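Local coordinates for protein 2-oxoglutarate-dependent dioxygenase DAO (Oryza sativa subsp. indica, PDB 6KUN) that probably catalyses the irreversible oxidation of the auxin indole-3-acetic acid to inactive 2-oxoindole-3-acetic acid, using iron(II) and 2-oxoglutarate, at residues Gln147-Gln152 against Ser176-Val181; Asp93-Ala98 against Arg123-Ile128; Val218-Ser223 against Leu227-His232. All coordinates share one frame; numbering follows the deposited sequence.

Interaction 1: Gln147-Gln152 against Ser176-Val181; sequences QDWPCQ and SGFLTV. With IAC (1H-indol-3-ylacetic acid), chain H.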
loop_
_atom_site.group_PDB
_atom_site.type_symbol
_atom_site.label_atom_id
_atom_site.label_comp_id
_atom_site.label_asym_id
_atom_site.label_seq_id
_atom_site.Cartn_x
_atom_site.Cartn_y
_atom_site.Cartn_z
ATOM N N GLN B 147 -24.851 -8.961 15.407
ATOM C CA GLN B 147 -25.115 -7.723 14.676
ATOM C C GLN B 147 -25.285 -6.506 15.591
ATOM O O GLN B 147 -24.922 -5.389 15.201
ATOM C CB GLN B 147 -26.361 -7.920 13.805
ATOM C CG GLN B 147 -26.728 -6.727 12.960
ATOM C CD GLN B 147 -25.641 -6.354 11.970
ATOM O OE1 GLN B 147 -24.836 -7.186 11.561
ATOM N NE2 GLN B 147 -25.612 -5.081 11.586
ATOM N N ASP B 148 -25.813 -6.677 16.804
ATOM C CA ASP B 148 -26.143 -5.497 17.597
ATOM C C ASP B 148 -25.251 -5.335 18.823
ATOM O O ASP B 148 -25.497 -4.465 19.673
ATOM C CB ASP B 148 -27.615 -5.536 18.012
ATOM C CG ASP B 148 -27.861 -6.441 19.187
ATOM O OD1 ASP B 148 -27.282 -7.539 19.245
ATOM O OD2 ASP B 148 -28.648 -6.035 20.069
ATOM N N TRP B 149 -24.220 -6.164 18.952
ATOM C CA TRP B 149 -23.255 -5.967 20.015
ATOM C C TRP B 149 -22.581 -4.600 19.838
ATOM O O TRP B 149 -22.086 -4.298 18.745
ATOM C CB TRP B 149 -22.200 -7.071 19.988
ATOM C CG TRP B 149 -22.631 -8.421 20.481
ATOM C CD1 TRP B 149 -23.865 -8.996 20.383
ATOM C CD2 TRP B 149 -21.775 -9.388 21.116
ATOM N NE1 TRP B 149 -23.837 -10.264 20.948
ATOM C CE2 TRP B 149 -22.571 -10.510 21.429
ATOM C CE3 TRP B 149 -20.433 -9.379 21.518
ATOM C CZ2 TRP B 149 -22.056 -11.626 22.060
ATOM C CZ3 TRP B 149 -19.936 -10.498 22.168
ATOM C CH2 TRP B 149 -20.736 -11.596 22.418
ATOM N N PRO B 150 -22.473 -3.795 20.893
ATOM C CA PRO B 150 -21.692 -2.559 20.799
ATOM C C PRO B 150 -20.275 -2.778 20.290
ATOM O O PRO B 150 -19.612 -3.779 20.604
ATOM C CB PRO B 150 -21.711 -2.028 22.234
ATOM C CG PRO B 150 -23.072 -2.451 22.732
ATOM C CD PRO B 150 -23.184 -3.882 22.185
ATOM N N CYS B 151 -19.803 -1.796 19.510
ATOM C CA CYS B 151 -18.476 -1.818 18.896
ATOM C C CYS B 151 -17.816 -0.466 19.071
ATOM O O CYS B 151 -18.485 0.570 19.159
ATOM C CB CYS B 151 -18.522 -2.137 17.390
ATOM S SG CYS B 151 -18.977 -3.844 16.957
ATOM N N GLN B 152 -16.487 -0.479 19.124
ATOM C CA GLN B 152 -15.690 0.746 19.032
ATOM C C GLN B 152 -14.807 0.710 17.779
ATOM O O GLN B 152 -14.141 -0.293 17.499
ATOM C CB GLN B 152 -14.846 0.944 20.299
ATOM C CG GLN B 152 -13.790 2.080 20.171
ATOM C CD GLN B 152 -14.001 3.256 21.112
ATOM O OE1 GLN B 152 -14.942 3.274 21.910
ATOM N NE2 GLN B 152 -13.126 4.248 21.020
ATOM N N SER B 176 -10.031 -5.880 26.195
ATOM C CA SER B 176 -11.030 -6.327 27.162
ATOM C C SER B 176 -12.196 -7.035 26.479
ATOM O O SER B 176 -12.849 -7.899 27.093
ATOM C CB SER B 176 -11.576 -5.132 27.959
ATOM O OG SER B 176 -12.155 -4.185 27.090
ATOM N N GLY B 177 -12.450 -6.694 25.211
ATOM C CA GLY B 177 -13.635 -7.112 24.500
ATOM C C GLY B 177 -13.569 -8.512 23.920
ATOM O O GLY B 177 -12.699 -9.319 24.247
ATOM N N PHE B 178 -14.483 -8.769 22.988
ATOM C CA PHE B 178 -14.663 -10.103 22.414
ATOM C C PHE B 178 -13.642 -10.413 21.325
ATOM O O PHE B 178 -12.867 -11.392 21.435
ATOM C CB PHE B 178 -16.127 -10.195 21.899
ATOM C CG PHE B 178 -16.537 -11.512 21.390
ATOM C CD1 PHE B 178 -16.705 -12.599 22.261
ATOM C CD2 PHE B 178 -16.788 -11.701 20.035
ATOM C CE1 PHE B 178 -17.080 -13.849 21.770
ATOM C CE2 PHE B 178 -17.113 -12.945 19.527
ATOM C CZ PHE B 178 -17.289 -14.021 20.411
ATOM N N LEU B 179 -13.684 -9.634 20.236
ATOM C CA LEU B 179 -12.811 -9.793 19.080
ATOM C C LEU B 179 -12.442 -8.416 18.566
ATOM O O LEU B 179 -13.255 -7.490 18.648
ATOM C CB LEU B 179 -13.490 -10.515 17.917
ATOM C CG LEU B 179 -13.793 -11.992 18.067
ATOM C CD1 LEU B 179 -14.585 -12.474 16.877
ATOM C CD2 LEU B 179 -12.520 -12.772 18.253
ATOM N N THR B 180 -11.255 -8.300 17.982
ATOM C CA THR B 180 -10.793 -7.068 17.383
ATOM C C THR B 180 -10.277 -7.331 15.983
ATOM O O THR B 180 -9.491 -8.262 15.788
ATOM C CB THR B 180 -9.686 -6.440 18.220
ATOM O OG1 THR B 180 -10.165 -6.253 19.546
ATOM C CG2 THR B 180 -9.324 -5.060 17.621
ATOM N N VAL B 181 -10.705 -6.503 15.006
ATOM C CA VAL B 181 -10.186 -6.592 13.653
ATOM C C VAL B 181 -9.319 -5.367 13.417
ATOM O O VAL B 181 -9.794 -4.242 13.563
ATOM C CB VAL B 181 -11.283 -6.696 12.581
ATOM C CG1 VAL B 181 -10.639 -6.888 11.205
ATOM C CG2 VAL B 181 -12.197 -7.830 12.872
HETATM C C IAC H . -9.470 -1.342 29.201
HETATM C C1 IAC H . -9.644 -0.061 28.796
HETATM C C2 IAC H . -8.682 0.932 29.109
HETATM C C3 IAC H . -7.559 0.592 29.822
HETATM C C4 IAC H . -7.378 -0.720 30.223
HETATM C C5 IAC H . -8.336 -1.657 29.930
HETATM C C7 IAC H . -10.806 -0.002 28.126
HETATM C C8 IAC H . -11.380 -1.260 28.105
HETATM C C17 IAC H . -11.561 1.135 27.443
HETATM C C18 IAC H . -11.042 1.436 26.049
HETATM N N IAC H . -10.542 -2.092 28.778
HETATM O O2 IAC H . -11.030 2.638 25.664
HETATM O O3 IAC H . -10.658 0.505 25.289
#

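Interaction 2: Asp93-Ala98 against Arg123-Ile128; sequences DAAAPA and RMHSLI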
loop_
_atom_site.group_PDB
_atom_site.type_symbol
_atom_site.label_atom_id
_atom_site.label_comp_id
_atom_site.label_asym_id
_atom_site.label_seq_id
_atom_site.Cartn_x
_atom_site.Cartn_y
_atom_site.Cartn_z
ATOM N N ASP B 93 -21.101 4.364 19.506
ATOM C CA ASP B 93 -21.155 2.918 19.236
ATOM C C ASP B 93 -21.132 2.649 17.727
ATOM O O ASP B 93 -22.050 2.990 17.021
ATOM C CB ASP B 93 -22.451 2.338 19.889
ATOM C CG ASP B 93 -22.645 0.850 19.638
ATOM O OD1 ASP B 93 -21.819 0.210 18.957
ATOM O OD2 ASP B 93 -23.641 0.287 20.144
ATOM N N ALA B 94 -20.044 2.034 17.237
ATOM C CA ALA B 94 -19.860 1.869 15.808
ATOM C C ALA B 94 -20.761 0.807 15.206
ATOM O O ALA B 94 -20.760 0.649 13.990
ATOM C CB ALA B 94 -18.401 1.547 15.497
ATOM N N ALA B 95 -21.511 0.060 16.022
ATOM C CA ALA B 95 -22.519 -0.851 15.514
ATOM C C ALA B 95 -23.874 -0.192 15.424
ATOM O O ALA B 95 -24.816 -0.801 14.893
ATOM C CB ALA B 95 -22.621 -2.101 16.386
ATOM N N ALA B 96 -23.983 1.048 15.914
ATOM C CA ALA B 96 -25.229 1.808 15.939
ATOM C C ALA B 96 -25.271 2.777 14.772
ATOM O O ALA B 96 -24.491 3.759 14.752
ATOM C CB ALA B 96 -25.343 2.561 17.270
ATOM N N PRO B 97 -26.159 2.562 13.793
ATOM C CA PRO B 97 -26.164 3.439 12.624
ATOM C C PRO B 97 -26.313 4.907 12.961
ATOM O O PRO B 97 -25.726 5.750 12.284
ATOM C CB PRO B 97 -27.367 2.944 11.803
ATOM C CG PRO B 97 -27.825 1.673 12.435
ATOM C CD PRO B 97 -26.897 1.308 13.543
ATOM N N ALA B 98 -27.091 5.234 13.993
ATOM C CA ALA B 98 -27.328 6.631 14.322
ATOM C C ALA B 98 -26.052 7.328 14.795
ATOM O O ALA B 98 -25.819 8.503 14.458
ATOM C CB ALA B 98 -28.434 6.701 15.374
ATOM N N ARG B 123 -18.300 -1.056 6.735
ATOM C CA ARG B 123 -17.781 -2.295 6.180
ATOM C C ARG B 123 -17.015 -3.095 7.231
ATOM O O ARG B 123 -17.121 -4.338 7.299
ATOM C CB ARG B 123 -16.894 -2.022 4.966
ATOM C CG ARG B 123 -17.608 -1.333 3.830
ATOM C CD ARG B 123 -18.751 -2.160 3.350
ATOM N NE ARG B 123 -18.279 -3.471 2.935
ATOM C CZ ARG B 123 -17.827 -3.736 1.720
ATOM N NH1 ARG B 123 -17.800 -2.777 0.796
ATOM N NH2 ARG B 123 -17.409 -4.962 1.431
ATOM N N MET B 124 -16.246 -2.406 8.060
ATOM C CA MET B 124 -15.554 -3.092 9.135
ATOM C C MET B 124 -16.523 -3.689 10.141
ATOM O O MET B 124 -16.255 -4.761 10.718
ATOM C CB MET B 124 -14.624 -2.123 9.847
ATOM C CG MET B 124 -13.447 -1.694 9.059
ATOM S SD MET B 124 -11.976 -2.476 9.694
ATOM C CE MET B 124 -11.507 -1.303 10.925
ATOM N N HIS B 125 -17.652 -3.027 10.368
ATOM C CA HIS B 125 -18.638 -3.616 11.261
ATOM C C HIS B 125 -19.162 -4.945 10.700
ATOM O O HIS B 125 -19.238 -5.947 11.414
ATOM C CB HIS B 125 -19.787 -2.660 11.497
ATOM C CG HIS B 125 -20.838 -3.245 12.374
ATOM N ND1 HIS B 125 -22.105 -3.536 11.933
ATOM C CD2 HIS B 125 -20.779 -3.663 13.654
ATOM C CE1 HIS B 125 -22.782 -4.093 12.910
ATOM N NE2 HIS B 125 -22.005 -4.150 13.971
ATOM N N SER B 126 -19.557 -4.955 9.418
ATOM C CA SER B 126 -20.026 -6.181 8.784
ATOM C C SER B 126 -18.961 -7.275 8.852
ATOM O O SER B 126 -19.279 -8.453 9.081
ATOM C CB SER B 126 -20.386 -5.909 7.318
ATOM O OG SER B 126 -21.512 -5.058 7.208
ATOM N N LEU B 127 -17.696 -6.892 8.670
ATOM C CA LEU B 127 -16.615 -7.858 8.720
ATOM C C LEU B 127 -16.538 -8.490 10.098
ATOM O O LEU B 127 -16.499 -9.711 10.215
ATOM C CB LEU B 127 -15.300 -7.214 8.311
ATOM C CG LEU B 127 -14.039 -8.071 8.350
ATOM C CD1 LEU B 127 -14.196 -9.341 7.516
ATOM C CD2 LEU B 127 -12.851 -7.259 7.880
ATOM N N ILE B 128 -16.548 -7.692 11.161
ATOM C CA ILE B 128 -16.286 -8.265 12.478
ATOM C C ILE B 128 -17.478 -9.114 12.908
ATOM O O ILE B 128 -17.301 -10.116 13.594
ATOM C CB ILE B 128 -15.934 -7.160 13.479
ATOM C CG1 ILE B 128 -15.186 -7.643 14.723
ATOM C CG2 ILE B 128 -17.193 -6.383 13.880
ATOM C CD1 ILE B 128 -14.531 -8.983 14.654
#

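Interaction 3: Val218-Ser223 against Leu227-His232; sequences VGQAWS and LHNVKH. With AKG (2-oxoglutaric acid), chain G.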
loop_
_atom_site.group_PDB
_atom_site.type_symbol
_atom_site.label_atom_id
_atom_site.label_comp_id
_atom_site.label_asym_id
_atom_site.label_seq_id
_atom_site.Cartn_x
_atom_site.Cartn_y
_atom_site.Cartn_z
ATOM N N VAL B 218 -13.219 -10.879 26.912
ATOM C CA VAL B 218 -14.597 -11.365 26.765
ATOM C C VAL B 218 -14.690 -12.585 25.855
ATOM O O VAL B 218 -15.523 -13.481 26.085
ATOM C CB VAL B 218 -15.530 -10.255 26.286
ATOM C CG1 VAL B 218 -16.847 -10.852 25.814
ATOM C CG2 VAL B 218 -15.765 -9.228 27.391
ATOM N N GLY B 219 -13.835 -12.672 24.836
ATOM C CA GLY B 219 -13.790 -13.891 24.038
ATOM C C GLY B 219 -13.441 -15.123 24.873
ATOM O O GLY B 219 -14.033 -16.222 24.694
ATOM N N GLN B 220 -12.431 -14.976 25.755
ATOM C CA GLN B 220 -12.010 -16.073 26.628
ATOM C C GLN B 220 -13.127 -16.456 27.586
ATOM O O GLN B 220 -13.352 -17.631 27.842
ATOM C CB GLN B 220 -10.744 -15.651 27.382
ATOM C CG GLN B 220 -10.461 -16.295 28.754
ATOM C CD GLN B 220 -9.929 -17.719 28.671
ATOM O OE1 GLN B 220 -9.596 -18.238 27.585
ATOM N NE2 GLN B 220 -9.878 -18.368 29.818
ATOM N N ALA B 221 -13.862 -15.480 28.104
ATOM C CA ALA B 221 -14.904 -15.773 29.081
ATOM C C ALA B 221 -16.162 -16.321 28.406
ATOM O O ALA B 221 -16.719 -17.336 28.834
ATOM C CB ALA B 221 -15.219 -14.534 29.933
ATOM N N TRP B 222 -16.616 -15.693 27.338
ATOM C CA TRP B 222 -17.769 -16.187 26.597
ATOM C C TRP B 222 -17.541 -17.587 26.048
ATOM O O TRP B 222 -18.492 -18.366 25.907
ATOM C CB TRP B 222 -18.061 -15.211 25.463
ATOM C CG TRP B 222 -19.163 -15.582 24.550
ATOM C CD1 TRP B 222 -20.473 -15.157 24.623
ATOM C CD2 TRP B 222 -19.062 -16.390 23.399
ATOM N NE1 TRP B 222 -21.185 -15.703 23.588
ATOM C CE2 TRP B 222 -20.339 -16.452 22.812
ATOM C CE3 TRP B 222 -18.005 -17.077 22.787
ATOM C CZ2 TRP B 222 -20.586 -17.171 21.659
ATOM C CZ3 TRP B 222 -18.252 -17.777 21.642
ATOM C CH2 TRP B 222 -19.534 -17.832 21.092
ATOM N N SER B 223 -16.307 -17.928 25.714
ATOM C CA SER B 223 -16.036 -19.233 25.119
ATOM C C SER B 223 -15.772 -20.308 26.173
ATOM O O SER B 223 -15.381 -21.418 25.829
ATOM C CB SER B 223 -14.863 -19.130 24.168
ATOM O OG SER B 223 -13.652 -18.996 24.887
ATOM N N LEU B 227 -11.229 -20.024 23.789
ATOM C CA LEU B 227 -10.532 -19.097 22.879
ATOM C C LEU B 227 -9.583 -18.242 23.703
ATOM O O LEU B 227 -9.992 -17.677 24.730
ATOM C CB LEU B 227 -11.512 -18.214 22.127
ATOM C CG LEU B 227 -12.647 -18.850 21.334
ATOM C CD1 LEU B 227 -13.546 -17.776 20.777
ATOM C CD2 LEU B 227 -12.128 -19.710 20.244
ATOM N N HIS B 228 -8.340 -18.151 23.246
ATOM C CA HIS B 228 -7.269 -17.526 23.998
ATOM C C HIS B 228 -7.299 -16.008 23.826
ATOM O O HIS B 228 -7.234 -15.509 22.698
ATOM C CB HIS B 228 -5.912 -18.045 23.510
ATOM C CG HIS B 228 -4.740 -17.423 24.208
ATOM N ND1 HIS B 228 -4.540 -17.550 25.570
ATOM C CD2 HIS B 228 -3.725 -16.649 23.748
ATOM C CE1 HIS B 228 -3.438 -16.897 25.910
ATOM N NE2 HIS B 228 -2.914 -16.357 24.822
ATOM N N ASN B 229 -7.332 -15.283 24.943
ATOM C CA ASN B 229 -7.228 -13.828 24.906
ATOM C C ASN B 229 -5.748 -13.461 24.783
ATOM O O ASN B 229 -4.961 -13.638 25.720
ATOM C CB ASN B 229 -7.875 -13.190 26.126
ATOM C CG ASN B 229 -7.459 -13.813 27.421
ATOM O OD1 ASN B 229 -7.193 -15.030 27.504
ATOM N ND2 ASN B 229 -7.420 -13.003 28.466
ATOM N N VAL B 230 -5.368 -12.959 23.609
ATOM C CA VAL B 230 -3.965 -12.902 23.230
ATOM C C VAL B 230 -3.319 -11.652 23.810
ATOM O O VAL B 230 -3.866 -10.555 23.732
ATOM C CB VAL B 230 -3.838 -12.967 21.696
ATOM C CG1 VAL B 230 -4.612 -11.795 20.984
ATOM C CG2 VAL B 230 -2.385 -12.957 21.300
ATOM N N LYS B 231 -2.146 -11.817 24.417
ATOM C CA LYS B 231 -1.365 -10.679 24.851
ATOM C C LYS B 231 -0.619 -10.129 23.647
ATOM O O LYS B 231 -0.066 -10.904 22.851
ATOM C CB LYS B 231 -0.394 -11.032 25.960
ATOM C CG LYS B 231 -1.056 -11.499 27.251
ATOM C CD LYS B 231 0.021 -11.728 28.321
ATOM C CE LYS B 231 -0.586 -12.110 29.676
ATOM N NZ LYS B 231 0.475 -12.376 30.688
ATOM N N HIS B 232 -0.634 -8.792 23.521
ATOM C CA HIS B 232 0.010 -8.153 22.397
ATOM C C HIS B 232 0.573 -6.800 22.794
ATOM O O HIS B 232 0.177 -6.187 23.792
ATOM C CB HIS B 232 -0.917 -7.999 21.170
ATOM C CG HIS B 232 -2.155 -7.188 21.424
ATOM N ND1 HIS B 232 -3.257 -7.695 22.071
ATOM C CD2 HIS B 232 -2.479 -5.922 21.076
ATOM C CE1 HIS B 232 -4.196 -6.772 22.135
ATOM N NE2 HIS B 232 -3.752 -5.688 21.535
HETATM C C1 AKG G . -4.672 -2.886 19.900
HETATM O O1 AKG G . -5.052 -3.290 18.781
HETATM O O2 AKG G . -5.432 -2.873 20.893
HETATM C C2 AKG G . -3.298 -2.415 20.055
HETATM O O5 AKG G . -2.550 -2.955 20.852
HETATM C C3 AKG G . -2.809 -1.253 19.222
HETATM C C4 AKG G . -3.328 -1.397 17.797
HETATM C C5 AKG G . -2.817 -0.250 16.958
HETATM O O3 AKG G . -2.006 -0.498 16.039
HETATM O O4 AKG G . -3.225 0.903 17.213
#

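Interaction 1: Gln147-Gln152 against Ser176-Val181
A T-shaped (edge-to-face) aromatic pair, Trp149 against Phe178, joins the approaches to two strands of the jelly-roll core, 151-158 and 179-183. The indole presents the edge of its six-membered ring to one face of the phenyl. The two ring centroids lie 5.0 Å apart and the planes are inclined at 64°. Contact is concentrated in one indole carbon: Trp149 CZ3 comes within 3.6 Å of Phe178 CG, displaced toward the rim of the phenyl, and also touches Phe178 CB at 3.8 Å. Phe178 reaches it because its CG is anti to the backbone N (chi1 -175°). Together with Leu179, Phe178 faces Leu249 in a classic beta bulge. Further rings extend the cluster, since Phe146 meets both aromatics and Trp222 packs edge-to-face with Phe178. Two residues before Phe178, Ser176 belongs to the auxin pocket: its OG lies 3.1 Å from the indole nitrogen N of the bound IAC and is hydrogen-bonded to Tyr277. Because no hydrogen bond crosses between 147-152 and 176-181, the buried contact depends on dispersion and the weak electrostatics of a ring edge over a pi face, so the orientation of the two rings, not a polar bond, defines it.

Interaction 2: Asp93-Ala98 against Arg123-Ile128
Ala95 sits over one face of the imidazole of His125, a CH-pi contact that sets an Asx turn against the long helix 111-138. The turn follows strand 86-92 and leads into helix 97-106, with Ala96 at its N-cap position. Ala95 CA lies 3.9 Å from the centroid of the His125 ring, 23° off the ring normal, and is shifted toward the rim. The methyl group falls near the NE2-CD2 bond of the same ring: Ala95 CB is 3.2 Å from His125 NE2, a close approach, and 3.6 Å from His125 CD2. The ring gets there because its CG is anti to the backbone N (chi1 178°), which carries the imidazole away from the helix and under the turn. The carbonyl of Ala94 touches more lightly, with Ala94 O 4.2 Å from His125 CG and coming in obliquely.

No hydrogen bond links the two segments; the turn is held in shape by its own bonds. It is a type I beta turn from Asp93 to Ala96, closed by the backbone bond from Ala96 N to Asp93 O at 3.0 Å. His125 also packs against Gln147 and Cys151, so it lies between helix, turn and the start of strand 151-158. Truncating it to an alanine here would probably leave Ala95 facing a gap, without its pi face, and the turn less firmly seated on the helix. Asp93 OD1 also accepts a hydrogen bond from the backbone N of Cys151, tying the turn to that strand. Within the turn, Ala95 N donates to the same oxygen, Asp93 OD1, at 3.0 Å and 159°, approaching from above the carboxylate plane.

Interaction 3: Val218-Ser223 against Leu227-His232
One hydroxyl, that of Ser223, joins the end of helix 217-222 to the chain that returns toward the active site, acting as donor and acceptor at once. Ser223 OG accepts from Leu227 N at 2.9 Å, with an N-H...O angle of 149°, and donates to Gly219 O at 2.8 Å. That carbonyl also receives Ser223 N, so two donors satisfy it. The serine can turn back onto the helix before it because OG stands between the backbone N and the carbonyl carbon (chi1 73°). Beside this bridge, Leu227 CG packs on Ser223 CB at 3.6 Å, and Gln220 CA makes a C-H...O contact of 3.2 Å with Leu227 O. Further along, Asn229 OD1 lies 3.6 Å from Gln220 CB, while Asn229 ND2 is hydrogen-bonded to Asp217. The segment ends at His232, predicted to bind iron with His173 and Asp175. Its ring uses both nitrogens at its edge, in weak bonds: ND1 to Val230 O, and NE2 to O2 of the bound 2-oxoglutarate at 3.3 Å. Leu227 N and Gly219 O are thus both satisfied through one hydroxyl, which probably helps set the path of the chain leading to His232.

Read from the N terminus, the three contacts come in series, and none nests within or crosses another. Interaction 2 comes first, closing a mostly helical excursion that runs from the end of strand 86-92 through helix 97-106 into helix 111-138. Interaction 1 follows, spanning a stretch that includes strand 168-173, and interaction 3 closes only a short turn before strand 232-235. Interactions 1 and 2 touch directly: Cys151 O lies 2.9 Å from Ala94 N, and Val181 packs on Ile128, so helix and sheet meet there. Interaction 1 also meets interaction 3, through Ser176 O beside Val218 N and through Phe178 on Gly219. Interactions 2 and 3 do not touch, leaving interaction 1 to connect them across the core.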